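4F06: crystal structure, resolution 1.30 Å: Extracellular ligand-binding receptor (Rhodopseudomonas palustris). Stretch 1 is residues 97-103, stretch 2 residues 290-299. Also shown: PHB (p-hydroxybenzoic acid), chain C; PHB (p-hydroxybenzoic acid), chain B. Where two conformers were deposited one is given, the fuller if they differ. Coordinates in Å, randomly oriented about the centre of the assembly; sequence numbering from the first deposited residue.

Stretch 1, residues 97-103: VPMVVMN
Stretch 2 (290-299) DGARLIYKMI

How do the two backbones lie against each other? Residues 99-101 form a short strand, flanked by loop, and residues 290-299 are a stretch of a longer helix, with phi/psi near -63/-41 and i to i+4 hydrogen bonds from Leu294 N to Asp290 O (3.1 Å) through Ile299 N to Ile295 O (2.9 Å). Their axes run nearly antiparallel, at 159°, and come within 9.0 Å. The register is set where Val100 CA lies 6.2 Å from Gly291 CA. Because the two chains run in nearly opposite N-to-C directions, Pro98 meets Met298 at one end of the contact and Met102 meets Gly291 at the other.

Why does Val100 dominate the contact? It has the largest covered area, 71 Å² of the 252 Å² buried in total. Its CA-to-CB bond points toward the helix, whereas that of Met99, the preceding strand residue, points away. With phi/psi -101/105 and chi1 at -178° (t), Val100 places CG1 3.7 Å from Gly291 CA, while its CG2 lies 3.8 Å from Ile295 CG1 and 3.8 Å from Met298 CE. One methyl therefore rests on the helix backbone and the other touches two apolar side chains, Ile295 one turn further along the helix and Met298 nearly a turn beyond that.

What does Met298 contribute? This selenomethionine covers the next largest area, 42 Å², and its CA-to-CB bond points toward the strand. The chi angles of Met298, -72°, -169° and -69° (m, t, m), carry its CE to Val100 and leave Met298 SE 4.4 Å from Pro98 CB, a looser apolar contact with the proline, whose ring is C-gamma exo. Ile295 starts sideways, but its m, t rotamer (-66°, 165°) brings the end of the side chain nearer the strand.

How does Met102 fit against Gly291? Met102, also selenomethionine, leaves the backbone sideways at phi/psi -112/6, yet its m, t, t chain (-64°, 166°, 169°) extends until CE lies 3.9 Å from Gly291 CA and 4.1 Å from Ala292 N. The glycine makes room for this approach: an ideal CB there would point toward the strand and fall 2.6 Å from Met102 CE, a clash, and 3.2 Å from Val100 CG1.

What kind of chemistry holds the stretches together? No hydrogen bond crosses between them, so the contact rests on close packing of apolar groups, all of them buried. The outer side of the helix has a different neighbour, p-hydroxybenzoic acid of chain C, with C5 3.7 Å from Lys297 CB and C3 3.4 Å from Arg293 NH1.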

# COMPACT_ATOMS: atom_id res chain seq x y z
N VAL A 97 -4.71 -13.31 -18.46
CA VAL A 97 -3.53 -13.03 -17.64
C VAL A 97 -4.00 -12.40 -16.30
O VAL A 97 -4.52 -11.30 -16.28
CB VAL A 97 -2.60 -12.05 -18.38
CG1 VAL A 97 -1.45 -11.54 -17.51
CG2 VAL A 97 -2.03 -12.71 -19.66
N PRO A 98 -3.77 -13.10 -15.16
CA PRO A 98 -4.12 -12.45 -13.88
C PRO A 98 -3.16 -11.33 -13.52
O PRO A 98 -2.03 -11.30 -14.01
CB PRO A 98 -3.99 -13.59 -12.86
CG PRO A 98 -4.11 -14.87 -13.70
CD PRO A 98 -3.44 -14.53 -15.01
N MSE A 99 -3.63 -10.44 -12.65
CA MSE A 99 -2.82 -9.34 -12.14
C MSE A 99 -2.83 -9.38 -10.63
O MSE A 99 -3.89 -9.36 -9.97
CB MSE A 99 -3.36 -7.99 -12.63
CG MSE A 99 -2.56 -6.78 -12.08
SE MSE A 99 -3.05 -5.04 -12.89
CE MSE A 99 -4.85 -4.73 -12.24
N VAL A 100 -1.61 -9.40 -10.07
CA VAL A 100 -1.44 -9.31 -8.62
C VAL A 100 -1.06 -7.88 -8.26
O VAL A 100 0.04 -7.41 -8.55
CB VAL A 100 -0.33 -10.28 -8.17
CG1 VAL A 100 -0.22 -10.21 -6.65
CG2 VAL A 100 -0.66 -11.71 -8.60
N VAL A 101 -2.03 -7.15 -7.71
CA VAL A 101 -1.82 -5.74 -7.40
C VAL A 101 -1.01 -5.67 -6.11
O VAL A 101 -1.42 -6.21 -5.07
CB VAL A 101 -3.17 -4.99 -7.26
CG1 VAL A 101 -3.00 -3.58 -6.74
CG2 VAL A 101 -3.87 -4.97 -8.62
N MSE A 102 0.11 -4.94 -6.17
CA MSE A 102 1.05 -4.86 -5.07
C MSE A 102 1.10 -3.49 -4.43
O MSE A 102 1.94 -3.25 -3.56
CB MSE A 102 2.43 -5.30 -5.50
CG MSE A 102 2.54 -6.75 -5.93
SE MSE A 102 4.23 -7.08 -6.87
CE MSE A 102 4.18 -9.02 -6.92
N ASN A 103 0.23 -2.57 -4.84
CA ASN A 103 0.07 -1.34 -4.07
C ASN A 103 -1.32 -0.73 -4.25
O ASN A 103 -2.08 -0.59 -3.27
CB ASN A 103 1.14 -0.26 -4.35
CG ASN A 103 1.05 0.85 -3.35
OD1 ASN A 103 1.41 0.67 -2.18
ND2 ASN A 103 0.50 2.00 -3.75
N ASP A 290 4.68 -11.23 -0.75
CA ASP A 290 3.44 -11.99 -0.69
C ASP A 290 2.83 -12.20 -2.09
O ASP A 290 2.18 -13.24 -2.35
CB ASP A 290 2.45 -11.36 0.28
CG ASP A 290 2.90 -11.56 1.73
OD1 ASP A 290 3.31 -12.69 2.09
OD2 ASP A 290 2.82 -10.59 2.49
N GLY A 291 2.98 -11.21 -2.99
CA GLY A 291 2.47 -11.38 -4.34
C GLY A 291 3.24 -12.48 -5.07
O GLY A 291 2.63 -13.28 -5.82
N ALA A 292 4.56 -12.56 -4.84
CA ALA A 292 5.33 -13.65 -5.45
C ALA A 292 4.87 -15.02 -4.91
O ALA A 292 4.77 -15.98 -5.69
CB ALA A 292 6.82 -13.45 -5.20
N ARG A 293 4.55 -15.10 -3.60
CA ARG A 293 3.98 -16.34 -3.05
C ARG A 293 2.73 -16.75 -3.84
O ARG A 293 2.57 -17.92 -4.23
CB ARG A 293 3.60 -16.14 -1.57
CG ARG A 293 2.98 -17.40 -0.97
CD ARG A 293 2.48 -17.23 0.46
NE ARG A 293 3.60 -17.05 1.38
CZ ARG A 293 4.23 -18.00 2.04
NH1 ARG A 293 3.88 -19.27 1.94
NH2 ARG A 293 5.23 -17.65 2.83
N LEU A 294 1.84 -15.78 -4.08
CA LEU A 294 0.58 -16.12 -4.79
C LEU A 294 0.87 -16.56 -6.22
O LEU A 294 0.23 -17.48 -6.75
CB LEU A 294 -0.40 -14.95 -4.81
CG LEU A 294 -0.89 -14.52 -3.43
CD1 LEU A 294 -2.04 -13.57 -3.56
CD2 LEU A 294 -1.33 -15.70 -2.58
N ILE A 295 1.83 -15.90 -6.89
CA ILE A 295 2.19 -16.29 -8.26
C ILE A 295 2.76 -17.71 -8.27
O ILE A 295 2.37 -18.50 -9.13
CB ILE A 295 3.15 -15.28 -8.89
CG1 ILE A 295 2.39 -13.94 -9.07
CG2 ILE A 295 3.75 -15.81 -10.20
CD1 ILE A 295 3.29 -12.77 -9.35
N TYR A 296 3.61 -18.05 -7.30
CA TYR A 296 4.14 -19.43 -7.23
C TYR A 296 2.99 -20.40 -7.00
O TYR A 296 2.95 -21.49 -7.62
CB TYR A 296 5.20 -19.55 -6.15
CG TYR A 296 6.57 -19.08 -6.63
CD1 TYR A 296 6.75 -17.94 -7.44
CD2 TYR A 296 7.73 -19.74 -6.19
CE1 TYR A 296 8.03 -17.55 -7.84
CE2 TYR A 296 8.99 -19.33 -6.56
CZ TYR A 296 9.15 -18.23 -7.38
OH TYR A 296 10.36 -17.80 -7.76
N LYS A 297 2.04 -20.05 -6.13
CA LYS A 297 0.89 -20.95 -5.92
C LYS A 297 0.08 -21.13 -7.22
O LYS A 297 -0.35 -22.24 -7.53
CB LYS A 297 -0.02 -20.37 -4.82
CG LYS A 297 -1.27 -21.21 -4.58
CD LYS A 297 -1.00 -22.55 -3.95
CE LYS A 297 -2.32 -23.21 -3.60
NZ LYS A 297 -2.01 -24.46 -2.88
N MSE A 298 -0.15 -20.04 -7.95
CA MSE A 298 -0.94 -20.13 -9.20
C MSE A 298 -0.21 -20.99 -10.23
O MSE A 298 -0.85 -21.81 -10.89
CB MSE A 298 -1.21 -18.73 -9.77
CG MSE A 298 -2.23 -18.00 -8.92
SE MSE A 298 -3.01 -16.37 -9.56
CE MSE A 298 -1.36 -15.34 -9.40
N ILE A 299 1.11 -20.84 -10.35
CA ILE A 299 1.87 -21.69 -11.27
C ILE A 299 1.77 -23.16 -10.83
O ILE A 299 1.57 -24.01 -11.68
CB ILE A 299 3.32 -21.17 -11.37
CG1 ILE A 299 3.33 -19.78 -12.04
CG2 ILE A 299 4.21 -22.13 -12.14
CD1 ILE A 299 4.66 -19.04 -11.94
C1' PHB C . 6.26 -22.33 -3.81
O1' PHB C . 6.11 -22.90 -4.95
O2' PHB C . 7.35 -22.08 -3.24
C1 PHB C . 5.08 -21.97 -3.02
C2 PHB C . 5.27 -21.37 -1.75
C3 PHB C . 4.17 -21.06 -0.98
C4 PHB C . 2.90 -21.31 -1.49
C5 PHB C . 2.71 -21.87 -2.77
C6 PHB C . 3.82 -22.22 -3.56
O4 PHB C . 1.84 -20.97 -0.70
C1' PHB B . -2.80 4.54 -5.07
O1' PHB B . -3.72 3.72 -4.95
O2' PHB B . -2.70 5.32 -6.08
C1 PHB B . -1.82 4.66 -3.94
C2 PHB B . -2.18 4.29 -2.64
C3 PHB B . -1.30 4.44 -1.60
C4 PHB B . -0.06 5.01 -1.81
C5 PHB B . 0.31 5.39 -3.08
C6 PHB B . -0.56 5.24 -4.16
O4 PHB B . 0.82 5.23 -0.81